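Local coordinates for resiniferatoxin-binding, phosphotriesterase-related protein (Rhodobacter sphaeroides 2.4.1, PDB 3K2G) that binds two zinc ions in a TIM-barrel fold of the phosphotriesterase family and probably acts as a metal-dependent hydrolase, perhaps on phosphoric esters, at residues E5-V11 with V200-P205; L85-I89 with R120-T125; T107-R113 with M131-Y136; L192-R197 with L223-A229. The contacts are given in a common frame with arbitrary orientation. Residue numbers count along the deposited sequence, not the author numbering.

Contact 1. Residues E5-V11 with V200-P205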
loop_
_atom_site.group_PDB
_atom_site.type_symbol
_atom_site.label_atom_id
_atom_site.label_comp_id
_atom_site.label_asym_id
_atom_site.label_seq_id
_atom_site.Cartn_x
_atom_site.Cartn_y
_atom_site.Cartn_z
ATOM N N GLU B 5 31.317 19.379 33.793
ATOM C CA GLU B 5 30.201 20.330 33.807
ATOM C C GLU B 5 28.889 19.553 33.824
ATOM O O GLU B 5 27.819 20.114 33.601
ATOM C CB GLU B 5 30.228 21.218 32.556
ATOM C CG GLU B 5 31.374 22.208 32.481
ATOM C CD GLU B 5 31.330 23.055 31.215
ATOM O OE1 GLU B 5 31.540 22.499 30.115
ATOM O OE2 GLU B 5 31.079 24.275 31.319
ATOM N N LEU B 6 28.983 18.255 34.086
ATOM C CA LEU B 6 27.811 17.394 34.117
ATOM C C LEU B 6 26.770 17.798 35.146
ATOM O O LEU B 6 27.096 18.136 36.288
ATOM C CB LEU B 6 28.224 15.948 34.390
ATOM C CG LEU B 6 28.979 15.204 33.289
ATOM C CD1 LEU B 6 29.362 13.818 33.778
ATOM C CD2 LEU B 6 28.113 15.111 32.051
ATOM N N SER B 7 25.508 17.766 34.734
ATOM C CA SER B 7 24.417 18.071 35.643
ATOM C C SER B 7 24.445 17.000 36.720
ATOM O O SER B 7 24.854 15.864 36.462
ATOM C CB SER B 7 23.073 17.991 34.919
ATOM O OG SER B 7 22.028 17.730 35.844
ATOM N N PRO B 8 24.032 17.342 37.945
ATOM C CA PRO B 8 24.034 16.330 39.005
ATOM C C PRO B 8 23.064 15.212 38.620
ATOM O O PRO B 8 23.084 14.131 39.203
ATOM C CB PRO B 8 23.559 17.114 40.226
ATOM C CG PRO B 8 24.093 18.482 39.963
ATOM C CD PRO B 8 23.770 18.680 38.501
ATOM N N CYS B 9 22.199 15.493 37.645
ATOM C CA CYS B 9 21.230 14.504 37.170
ATOM C C CYS B 9 21.434 14.153 35.696
ATOM O O CYS B 9 20.463 14.044 34.935
ATOM C CB CYS B 9 19.802 15.012 37.373
ATOM S SG CYS B 9 19.350 15.277 39.102
ATOM N N HIS B 10 22.690 13.980 35.289
ATOM C CA HIS B 10 22.993 13.622 33.903
ATOM C C HIS B 10 22.419 12.232 33.642
ATOM O O HIS B 10 22.065 11.523 34.580
ATOM C CB HIS B 10 24.511 13.662 33.647
ATOM C CG HIS B 10 25.307 12.763 34.541
ATOM N ND1 HIS B 10 25.640 11.472 34.194
ATOM C CD2 HIS B 10 25.836 12.970 35.770
ATOM C CE1 HIS B 10 26.342 10.923 35.170
ATOM N NE2 HIS B 10 26.474 11.811 36.139
ATOM N N VAL B 11 22.317 11.843 32.375
ATOM C CA VAL B 11 21.724 10.554 32.028
ATOM C C VAL B 11 22.374 9.304 32.620
ATOM O O VAL B 11 21.759 8.238 32.640
ATOM C CB VAL B 11 21.614 10.402 30.500
ATOM C CG1 VAL B 11 20.666 11.472 29.958
ATOM C CG2 VAL B 11 22.988 10.534 29.856
ATOM N N VAL B 200 26.407 17.598 25.462
ATOM C CA VAL B 200 27.680 16.943 25.758
ATOM C C VAL B 200 28.224 17.408 27.109
ATOM O O VAL B 200 28.659 16.598 27.931
ATOM C CB VAL B 200 28.737 17.247 24.664
ATOM C CG1 VAL B 200 30.083 16.624 25.040
ATOM C CG2 VAL B 200 28.268 16.701 23.320
ATOM N N ARG B 201 28.185 18.715 27.344
ATOM C CA ARG B 201 28.703 19.271 28.592
ATOM C C ARG B 201 27.904 18.929 29.853
ATOM O O ARG B 201 28.495 18.591 30.878
ATOM C CB ARG B 201 28.856 20.790 28.449
ATOM C CG ARG B 201 29.866 21.190 27.375
ATOM C CD ARG B 201 29.749 22.659 26.974
ATOM N NE ARG B 201 30.022 23.579 28.078
ATOM C CZ ARG B 201 29.887 24.901 27.996
ATOM N NH1 ARG B 201 29.482 25.455 26.859
ATOM N NH2 ARG B 201 30.150 25.667 29.047
ATOM N N THR B 202 26.574 18.981 29.782
ATOM C CA THR B 202 25.741 18.690 30.951
ATOM C C THR B 202 25.311 17.225 31.084
ATOM O O THR B 202 25.003 16.759 32.182
ATOM C CB THR B 202 24.456 19.556 30.956
ATOM O OG1 THR B 202 23.627 19.196 29.842
ATOM C CG2 THR B 202 24.810 21.026 30.863
ATOM N N GLY B 203 25.275 16.504 29.969
ATOM C CA GLY B 203 24.866 15.112 30.018
ATOM C C GLY B 203 23.360 14.962 30.173
ATOM O O GLY B 203 22.859 13.875 30.487
ATOM N N LEU B 204 22.634 16.054 29.953
ATOM C CA LEU B 204 21.172 16.037 30.057
ATOM C C LEU B 204 20.537 15.660 28.724
ATOM O O LEU B 204 21.151 15.832 27.664
ATOM C CB LEU B 204 20.642 17.414 30.469
ATOM C CG LEU B 204 20.828 17.860 31.917
ATOM C CD1 LEU B 204 20.301 19.291 32.094
ATOM C CD2 LEU B 204 20.092 16.892 32.838
ATOM N N PRO B 205 19.296 15.138 28.759
ATOM C CA PRO B 205 18.592 14.750 27.532
ATOM C C PRO B 205 18.379 15.967 26.636
ATOM O O PRO B 205 18.337 17.096 27.116
ATOM C CB PRO B 205 17.268 14.199 28.051
ATOM C CG PRO B 205 17.618 13.678 29.406
ATOM C CD PRO B 205 18.515 14.760 29.948
HETATM O O HOH W 1 31.219 17.991 31.267
#

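Contact 2. Residues L85-I89 with R120-T125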
loop_
_atom_site.group_PDB
_atom_site.type_symbol
_atom_site.label_atom_id
_atom_site.label_comp_id
_atom_site.label_asym_id
_atom_site.label_seq_id
_atom_site.Cartn_x
_atom_site.Cartn_y
_atom_site.Cartn_z
ATOM N N LEU B 85 -3.061 29.985 35.879
ATOM C CA LEU B 85 -2.385 29.022 36.732
ATOM C C LEU B 85 -3.329 28.114 37.507
ATOM O O LEU B 85 -3.060 26.921 37.673
ATOM C CB LEU B 85 -1.456 29.759 37.698
ATOM C CG LEU B 85 -0.285 28.965 38.275
ATOM C CD1 LEU B 85 0.493 28.285 37.158
ATOM C CD2 LEU B 85 0.616 29.912 39.049
ATOM N N ASP B 86 -4.437 28.668 37.989
ATOM C CA ASP B 86 -5.385 27.862 38.745
ATOM C C ASP B 86 -6.030 26.783 37.879
ATOM O O ASP B 86 -6.283 25.675 38.349
ATOM C CB ASP B 86 -6.455 28.756 39.373
ATOM C CG ASP B 86 -5.917 29.568 40.531
ATOM O OD1 ASP B 86 -5.580 28.963 41.570
ATOM O OD2 ASP B 86 -5.818 30.805 40.399
ATOM N N LEU B 87 -6.289 27.108 36.619
ATOM C CA LEU B 87 -6.888 26.148 35.692
ATOM C C LEU B 87 -5.865 25.059 35.367
ATOM O O LEU B 87 -6.200 23.872 35.287
ATOM C CB LEU B 87 -7.327 26.853 34.401
ATOM C CG LEU B 87 -7.935 25.961 33.308
ATOM C CD1 LEU B 87 -9.131 25.208 33.861
ATOM C CD2 LEU B 87 -8.345 26.808 32.117
ATOM N N ALA B 88 -4.616 25.476 35.178
ATOM C CA ALA B 88 -3.536 24.541 34.886
ATOM C C ALA B 88 -3.483 23.515 36.013
ATOM O O ALA B 88 -3.416 22.311 35.771
ATOM C CB ALA B 88 -2.208 25.285 34.788
ATOM N N ILE B 89 -3.531 24.003 37.249
ATOM C CA ILE B 89 -3.491 23.127 38.410
ATOM C C ILE B 89 -4.657 22.146 38.421
ATOM O O ILE B 89 -4.474 20.968 38.716
ATOM C CB ILE B 89 -3.495 23.948 39.726
ATOM C CG1 ILE B 89 -2.142 24.641 39.896
ATOM C CG2 ILE B 89 -3.798 23.041 40.916
ATOM C CD1 ILE B 89 -2.112 25.679 40.995
ATOM N N ARG B 120 4.685 26.130 41.758
ATOM C CA ARG B 120 3.386 26.239 42.405
ATOM C C ARG B 120 2.511 25.095 41.901
ATOM O O ARG B 120 1.764 24.485 42.668
ATOM C CB ARG B 120 2.728 27.584 42.087
ATOM C CG ARG B 120 1.316 27.706 42.639
ATOM C CD ARG B 120 0.664 29.022 42.258
ATOM N NE ARG B 120 -0.786 28.953 42.427
ATOM C CZ ARG B 120 -1.638 29.889 42.019
ATOM N NH1 ARG B 120 -1.194 30.983 41.413
ATOM N NH2 ARG B 120 -2.940 29.721 42.203
ATOM N N ILE B 121 2.618 24.795 40.611
ATOM C CA ILE B 121 1.831 23.715 40.029
ATOM C C ILE B 121 2.228 22.369 40.632
ATOM O O ILE B 121 1.369 21.581 41.027
ATOM C CB ILE B 121 2.002 23.666 38.496
ATOM C CG1 ILE B 121 1.498 24.979 37.887
ATOM C CG2 ILE B 121 1.248 22.478 37.927
ATOM C CD1 ILE B 121 1.687 25.085 36.394
ATOM N N SER B 122 3.529 22.110 40.713
ATOM C CA SER B 122 4.001 20.853 41.280
ATOM C C SER B 122 3.615 20.777 42.753
ATOM O O SER B 122 3.226 19.721 43.249
ATOM C CB SER B 122 5.522 20.729 41.141
ATOM O OG SER B 122 6.192 21.684 41.943
ATOM N N ALA B 123 3.713 21.905 43.448
ATOM C CA ALA B 123 3.373 21.941 44.865
ATOM C C ALA B 123 1.897 21.636 45.123
ATOM O O ALA B 123 1.571 20.822 45.984
ATOM C CB ALA B 123 3.738 23.299 45.458
ATOM N N GLU B 124 1.008 22.274 44.368
ATOM C CA GLU B 124 -0.427 22.068 44.559
ATOM C C GLU B 124 -1.025 20.808 43.939
ATOM O O GLU B 124 -2.092 20.366 44.359
ATOM C CB GLU B 124 -1.202 23.286 44.058
ATOM C CG GLU B 124 -0.945 24.551 44.857
ATOM C CD GLU B 124 -1.773 25.718 44.367
ATOM O OE1 GLU B 124 -2.984 25.525 44.142
ATOM O OE2 GLU B 124 -1.219 26.828 44.215
ATOM N N THR B 125 -0.350 20.223 42.954
ATOM C CA THR B 125 -0.877 19.024 42.307
ATOM C C THR B 125 -0.212 17.747 42.797
ATOM O O THR B 125 -0.799 16.669 42.719
ATOM C CB THR B 125 -0.693 19.081 40.787
ATOM O OG1 THR B 125 0.705 19.059 40.481
ATOM C CG2 THR B 125 -1.318 20.346 40.224
#

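Contact 3. Residues T107-R113 with M131-Y136. With DTV ((2S,3S)-1,4-dimercaptobutane-2,3-diol), chain K.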
loop_
_atom_site.group_PDB
_atom_site.type_symbol
_atom_site.label_atom_id
_atom_site.label_comp_id
_atom_site.label_asym_id
_atom_site.label_seq_id
_atom_site.Cartn_x
_atom_site.Cartn_y
_atom_site.Cartn_z
ATOM N N THR B 107 8.660 24.091 27.691
ATOM C CA THR B 107 8.484 25.505 27.370
ATOM C C THR B 107 9.832 26.182 27.616
ATOM O O THR B 107 10.360 26.135 28.723
ATOM C CB THR B 107 7.405 26.175 28.268
ATOM O OG1 THR B 107 6.156 25.490 28.117
ATOM C CG2 THR B 107 7.210 27.639 27.872
ATOM N N CYS B 108 10.395 26.804 26.587
ATOM C CA CYS B 108 11.692 27.448 26.752
ATOM C C CYS B 108 11.677 28.960 26.557
ATOM O O CYS B 108 10.624 29.595 26.640
ATOM C CB CYS B 108 12.724 26.801 25.814
ATOM S SG CYS B 108 12.289 26.776 24.056
ATOM N N ARG B 109 12.856 29.528 26.310
ATOM C CA ARG B 109 13.002 30.968 26.113
ATOM C C ARG B 109 12.290 31.431 24.854
ATOM O O ARG B 109 12.511 30.893 23.766
ATOM C CB ARG B 109 14.482 31.361 26.016
ATOM C CG ARG B 109 15.328 30.954 27.208
ATOM C CD ARG B 109 16.688 31.629 27.165
ATOM N NE ARG B 109 17.573 31.142 28.218
ATOM C CZ ARG B 109 18.521 31.874 28.792
ATOM N NH1 ARG B 109 18.703 33.136 28.421
ATOM N NH2 ARG B 109 19.293 31.344 29.734
ATOM N N GLY B 110 11.444 32.445 25.010
ATOM C CA GLY B 110 10.706 32.969 23.879
ATOM C C GLY B 110 9.238 32.591 23.930
ATOM O O GLY B 110 8.399 33.287 23.352
ATOM N N ILE B 111 8.919 31.495 24.616
ATOM C CA ILE B 111 7.530 31.051 24.716
ATOM C C ILE B 111 6.924 31.013 26.120
ATOM O O ILE B 111 5.891 30.380 26.328
ATOM C CB ILE B 111 7.320 29.666 24.043
ATOM C CG1 ILE B 111 8.320 28.644 24.589
ATOM C CG2 ILE B 111 7.442 29.809 22.531
ATOM C CD1 ILE B 111 8.139 27.239 24.009
ATOM N N GLY B 112 7.565 31.674 27.082
ATOM C CA GLY B 112 7.010 31.742 28.427
ATOM C C GLY B 112 7.438 30.810 29.548
ATOM O O GLY B 112 6.631 30.512 30.434
ATOM N N ARG B 113 8.686 30.356 29.547
ATOM C CA ARG B 113 9.140 29.461 30.609
ATOM C C ARG B 113 9.141 30.215 31.939
ATOM O O ARG B 113 9.647 31.333 32.020
ATOM C CB ARG B 113 10.547 28.938 30.302
ATOM C CG ARG B 113 11.081 27.960 31.345
ATOM C CD ARG B 113 12.516 27.557 31.053
ATOM N NE ARG B 113 13.419 28.706 31.026
ATOM C CZ ARG B 113 14.739 28.618 30.867
ATOM N NH1 ARG B 113 15.315 27.431 30.723
ATOM N NH2 ARG B 113 15.483 29.718 30.847
HETATM N N MSE B 131 11.768 20.776 33.989
HETATM C CA MSE B 131 11.851 21.990 33.170
HETATM C C MSE B 131 12.894 21.960 32.053
HETATM O O MSE B 131 14.025 21.497 32.244
HETATM C CB MSE B 131 12.111 23.189 34.084
HETATM C CG MSE B 131 12.318 24.533 33.386
HETATM SE SE MSE B 131 12.363 25.980 34.711
HETATM C CE MSE B 131 14.093 25.516 35.502
ATOM N N GLY B 132 12.492 22.466 30.887
ATOM C CA GLY B 132 13.370 22.510 29.734
ATOM C C GLY B 132 14.153 23.803 29.620
ATOM O O GLY B 132 14.153 24.629 30.533
ATOM N N ALA B 133 14.824 23.980 28.487
ATOM C CA ALA B 133 15.639 25.165 28.261
ATOM C C ALA B 133 16.035 25.334 26.797
ATOM O O ALA B 133 15.731 24.486 25.957
ATOM C CB ALA B 133 16.887 25.096 29.128
ATOM N N GLY B 134 16.725 26.430 26.503
ATOM C CA GLY B 134 17.152 26.698 25.142
ATOM C C GLY B 134 16.223 27.648 24.411
ATOM O O GLY B 134 15.309 28.225 25.006
ATOM N N TYR B 135 16.457 27.805 23.111
ATOM C CA TYR B 135 15.654 28.689 22.281
ATOM C C TYR B 135 14.735 27.929 21.335
ATOM O O TYR B 135 15.043 26.817 20.903
ATOM C CB TYR B 135 16.574 29.624 21.498
ATOM C CG TYR B 135 17.289 30.606 22.402
ATOM C CD1 TYR B 135 16.637 31.744 22.883
ATOM C CD2 TYR B 135 18.595 30.366 22.828
ATOM C CE1 TYR B 135 17.268 32.620 23.767
ATOM C CE2 TYR B 135 19.232 31.231 23.713
ATOM C CZ TYR B 135 18.564 32.356 24.180
ATOM O OH TYR B 135 19.194 33.202 25.067
ATOM N N TYR B 136 13.607 28.553 21.013
ATOM C CA TYR B 136 12.604 27.964 20.142
ATOM C C TYR B 136 12.763 28.453 18.704
ATOM O O TYR B 136 13.856 28.846 18.291
ATOM C CB TYR B 136 11.220 28.316 20.690
ATOM C CG TYR B 136 10.111 27.411 20.227
ATOM C CD1 TYR B 136 10.291 26.028 20.175
ATOM C CD2 TYR B 136 8.861 27.929 19.890
ATOM C CE1 TYR B 136 9.253 25.183 19.803
ATOM C CE2 TYR B 136 7.817 27.091 19.520
ATOM C CZ TYR B 136 8.018 25.719 19.481
ATOM O OH TYR B 136 6.984 24.874 19.152
HETATM S S1 DTV K . 4.742 25.844 15.135
HETATM C C1 DTV K . 5.110 26.122 16.936
HETATM C C2 DTV K . 3.985 26.838 17.686
HETATM O O2 DTV K . 2.820 26.031 17.606
HETATM C C3 DTV K . 4.365 27.046 19.163
HETATM O O3 DTV K . 4.554 25.795 19.779
HETATM C C4 DTV K . 3.285 27.796 19.943
HETATM S S4 DTV K . 3.985 28.905 21.193
HETATM O O HOH W 2 17.912 28.472 28.047
#

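Contact 4. Residues L192-R197 with L223-A229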
loop_
_atom_site.group_PDB
_atom_site.type_symbol
_atom_site.label_atom_id
_atom_site.label_comp_id
_atom_site.label_asym_id
_atom_site.label_seq_id
_atom_site.Cartn_x
_atom_site.Cartn_y
_atom_site.Cartn_z
ATOM N N LEU B 192 20.509 25.049 17.700
ATOM C CA LEU B 192 20.606 23.602 17.858
ATOM C C LEU B 192 22.027 23.136 18.156
ATOM O O LEU B 192 22.224 22.204 18.933
ATOM C CB LEU B 192 20.083 22.891 16.606
ATOM C CG LEU B 192 20.055 21.358 16.697
ATOM C CD1 LEU B 192 19.209 20.931 17.887
ATOM C CD2 LEU B 192 19.507 20.765 15.410
ATOM N N ARG B 193 23.013 23.773 17.530
ATOM C CA ARG B 193 24.409 23.415 17.764
ATOM C C ARG B 193 24.786 23.729 19.209
ATOM O O ARG B 193 25.469 22.943 19.865
ATOM C CB ARG B 193 25.332 24.173 16.803
ATOM C CG ARG B 193 25.227 23.724 15.350
ATOM C CD ARG B 193 26.271 24.412 14.478
ATOM N NE ARG B 193 26.241 23.956 13.088
ATOM C CZ ARG B 193 26.575 22.732 12.687
ATOM N NH1 ARG B 193 26.971 21.823 13.565
ATOM N NH2 ARG B 193 26.508 22.413 11.403
ATOM N N GLY B 194 24.325 24.872 19.706
ATOM C CA GLY B 194 24.618 25.247 21.079
ATOM C C GLY B 194 23.945 24.280 22.040
ATOM O O GLY B 194 24.492 23.938 23.091
ATOM N N ALA B 195 22.748 23.832 21.675
ATOM C CA ALA B 195 22.015 22.894 22.510
ATOM C C ALA B 195 22.734 21.544 22.548
ATOM O O ALA B 195 22.845 20.926 23.605
ATOM C CB ALA B 195 20.596 22.721 21.984
ATOM N N ALA B 196 23.224 21.089 21.396
ATOM C CA ALA B 196 23.923 19.811 21.329
ATOM C C ALA B 196 25.218 19.877 22.131
ATOM O O ALA B 196 25.594 18.911 22.790
ATOM C CB ALA B 196 24.220 19.444 19.882
ATOM N N ARG B 197 25.901 21.015 22.075
ATOM C CA ARG B 197 27.136 21.164 22.829
ATOM C C ARG B 197 26.795 21.146 24.309
ATOM O O ARG B 197 27.554 20.632 25.128
ATOM C CB ARG B 197 27.853 22.461 22.439
ATOM C CG ARG B 197 28.352 22.421 21.002
ATOM C CD ARG B 197 29.060 23.696 20.566
ATOM N NE ARG B 197 29.304 23.686 19.124
ATOM C CZ ARG B 197 29.759 24.725 18.430
ATOM N NH1 ARG B 197 30.030 25.868 19.045
ATOM N NH2 ARG B 197 29.931 24.628 17.115
ATOM N N LEU B 223 23.302 16.801 12.576
ATOM C CA LEU B 223 23.907 17.932 13.272
ATOM C C LEU B 223 24.189 17.596 14.738
ATOM O O LEU B 223 25.274 17.878 15.258
ATOM C CB LEU B 223 22.995 19.155 13.162
ATOM C CG LEU B 223 23.480 20.435 13.845
ATOM C CD1 LEU B 223 22.816 21.643 13.207
ATOM C CD2 LEU B 223 23.166 20.368 15.337
ATOM N N VAL B 224 23.214 16.999 15.409
ATOM C CA VAL B 224 23.407 16.625 16.798
ATOM C C VAL B 224 24.581 15.646 16.898
ATOM O O VAL B 224 25.364 15.681 17.846
ATOM C CB VAL B 224 22.136 15.979 17.369
ATOM C CG1 VAL B 224 22.430 15.310 18.688
ATOM C CG2 VAL B 224 21.071 17.040 17.554
ATOM N N GLU B 225 24.705 14.786 15.896
ATOM C CA GLU B 225 25.763 13.790 15.858
ATOM C C GLU B 225 27.147 14.409 15.667
ATOM O O GLU B 225 28.079 14.094 16.414
ATOM C CB GLU B 225 25.466 12.793 14.737
ATOM C CG GLU B 225 26.420 11.631 14.637
ATOM C CD GLU B 225 25.931 10.584 13.656
ATOM O OE1 GLU B 225 25.824 10.892 12.449
ATOM O OE2 GLU B 225 25.646 9.454 14.095
ATOM N N GLU B 226 27.285 15.294 14.683
ATOM C CA GLU B 226 28.580 15.916 14.428
ATOM C C GLU B 226 29.019 16.863 15.538
ATOM O O GLU B 226 30.173 17.292 15.569
ATOM C CB GLU B 226 28.586 16.645 13.076
ATOM C CG GLU B 226 27.654 17.832 12.958
ATOM C CD GLU B 226 27.691 18.455 11.569
ATOM O OE1 GLU B 226 27.357 17.751 10.590
ATOM O OE2 GLU B 226 28.056 19.644 11.455
ATOM N N GLU B 227 28.104 17.195 16.444
ATOM C CA GLU B 227 28.446 18.066 17.556
ATOM C C GLU B 227 28.841 17.197 18.741
ATOM O O GLU B 227 29.120 17.702 19.826
ATOM C CB GLU B 227 27.270 18.967 17.944
ATOM C CG GLU B 227 27.064 20.177 17.046
ATOM C CD GLU B 227 28.266 21.118 17.007
ATOM O OE1 GLU B 227 29.086 21.096 17.950
ATOM O OE2 GLU B 227 28.377 21.893 16.036
ATOM N N GLY B 228 28.852 15.885 18.521
ATOM C CA GLY B 228 29.231 14.955 19.572
ATOM C C GLY B 228 28.152 14.621 20.584
ATOM O O GLY B 228 28.431 13.997 21.611
ATOM N N ALA B 229 26.916 15.023 20.311
ATOM C CA ALA B 229 25.828 14.742 21.239
ATOM C C ALA B 229 25.349 13.292 21.135
ATOM O O ALA B 229 25.582 12.615 20.133
ATOM C CB ALA B 229 24.682 15.700 21.005
#

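Contact 1. Residues E5-V11 with V200-P205
A two-pronged salt bridge joins the N-terminal segment to the C-terminal end of a TIM-barrel helix: Arg201 NE and NH2 each lie 2.8 Å from a carboxylate oxygen of Glu5, OE1 and OE2 respectively. The flat guanidinium suits this side-on pairing, and its NH2 also reaches Asp155 of helix 150-162. Close by, a water links Glu5 N (2.9 Å) to Arg201 O (2.8 Å). Two backbone hydrogen bonds follow, Ser7 N to Thr202 O and Val11 N to Gly203 O, both 2.8 Å, so the carbonyls at the end of helix 186-202 find donors in residues 5-11. Between these bonds the chain folds into a type I turn from Ser7 to His10. Gly203 ends the helix with positive phi, and a CB there would collide with Leu6 CD2 and His10 CB; glycine meets both demands. Thr202 OG1 accepts from Leu204 N (3.3 Å) in an ST turn, although Ala198 O is its stronger partner. Farther out, side chains pack. Leu204, buried against Ile175 of strand 175-178, brings CD2 to 3.6 Å from Cys9 O. The apolar, compact ring of Pro205, where the chain heads into strand 206-208, receives Val11, with Val11 CG1 3.8 Å from Pro205 CG.

Contact 2. Residues L85-I89 with R120-T125
Two neighbouring outer helices of the TIM barrel pack here by a knob-into-hole contact beneath a surface salt-bridge network. The short segments cross at -45°, their axes 9.8 Å apart at closest approach. The knob is Ile89, set among Arg120, Ile121, Glu124 and Thr125; its CG1 lies 4.2 Å from Ile121 CG1, and its CG2 meets Thr125 CG2 at 3.7 Å. A branched aliphatic side chain fills such a hole well, and Thr125 can offer a methyl group because its hydroxyl is turned to its own helix, with OG1 donating to Ile121 O at 2.7 Å. On the inner side Ile121 CD1 touches Leu85 CD1 (3.5 Å) and Ala88 CB (4.2 Å), the small alanine leaving room for the isoleucine tip. Toward solvent, the extended Arg120 spans the groove: NH2 forms a salt bridge with Asp86 OD1 at 2.8 Å, while NE pairs with Glu124 OE2, also at 2.8 Å, one turn along its own helix. Leu85 lies over one face of the guanidinium, whose edge is thereby left to the carboxylates. Helix 85-97 precedes strand 102-105 and helix 115-125 follows it, so the contact joins successive helices of the barrel wall. Farther along the first helix, Val92 and Lys93 continue the packing against Thr125, and inward Ile121 meets Leu37 in a loop.

Contact 3. Residues T107-R113 with M131-Y136
These two loops bring a zinc ligand, Tyr136, beside a pocket residue, Ile111. Tyr136, with chi1 t, sends its ring toward the metals: it is a ligand of the second zinc, together with Glu177, His209 and His238, and Tyr136 OH hydrogen-bonds DTV O3 at 2.7 Å. Ile111, in the less usual p rotamer, lays CD1 over a face of that ring, with CG2 3.5 Å from Tyr136 CD2 and 3.8 Å from DTV S4, an apolar wall for the pocket. Cys108, also p, tucks SG beside the tyrosine, 3.9 Å from Tyr136 CB. Tyr135, with chi1 m, turns the other way, and its hydroxyl bonds Glu156. Arg109 is extended beyond chi1, and its NE shares a water with Gly134 N, whereas Arg113 kinks at chi3 (p), which carries NH1 to a hydrogen bond with Gly132 O at 3.0 Å; both form salt bridges with Glu160. The backbones form a single beta bridge, Arg109 with Tyr135, and Arg109 N donates to Gly134 O at 3.1 Å. At Gly110, in the type II turn from Cys108 to Ile111, and at Gly134 a CB would jam against the preceding carbonyl O, so glycine fits. Thr107 OG1 hydrogen-bonds Asp105 and the zinc ligand His36. The loops follow strands 102-105 and 128-131 and precede helices 115-125 and 150-162; the latter supplies Glu156 and Glu160.

Contact 4. Residues L192-R197 with L223-A229
Leu192 and Leu223 form the apolar centre, with Leu192 CG 3.5 Å from Leu223 CD2 and Leu192 CD1 4.3 Å from Val224 CG2. These branched residues fill the space between the two helices and strand 206-208, where Leu192 meets Val208 and Val224 meets Leu206. Further along, Ala196 permits a close approach: its CB lies 3.6 Å from Glu227 CB and 3.9 Å from Ala229 CB, distances that suit a side chain of one methyl. Helix 217-226 ends beside it in a Schellman motif, where Gly228 takes the positive phi that glycine readily adopts and Ala229 N bonds back to Val224 O at 3.0 Å. At the outer edge, two arginines one turn apart meet two glutamates. Glu227 OE2 accepts from Arg193 NH1 at 2.8 Å and Glu227 OE1 from Arg197 NE at 2.9 Å, while Arg193 NH2 reaches Glu226 OE2 at 3.2 Å. Leu223 lies over a face of the Arg193 guanidinium, so the long side chain shields the leucine while the guanidinium edge is left for the carboxylates of Glu226 and Glu227. Glu189 and Asp151 are further acidic partners of Arg193 and Arg197. Such packing of helices from successive beta-alpha units belongs to a TIM-barrel wall.

Contact 3 is the buried one, 11 Å between its centre and that of the chain, and it alone reaches the zinc site and bound ligand; the other three are partly buried, each with its centre about 19 Å out. Contacts 2 and 4 are both helix pairs with an apolar interior and ion pairs outside, on opposite sides of the chain's centre. Contact 1 combines a salt bridge with two backbone hydrogen bonds, which meet carbonyls at a helix end. It shares helix 186-202 with contact 4, and the two touch where Val200 CG2 meets Gly228 O at 3.2 Å. Segments of contacts 2 and 3 alternate, because helix 115-125 follows loop 107-113, but the two do not touch.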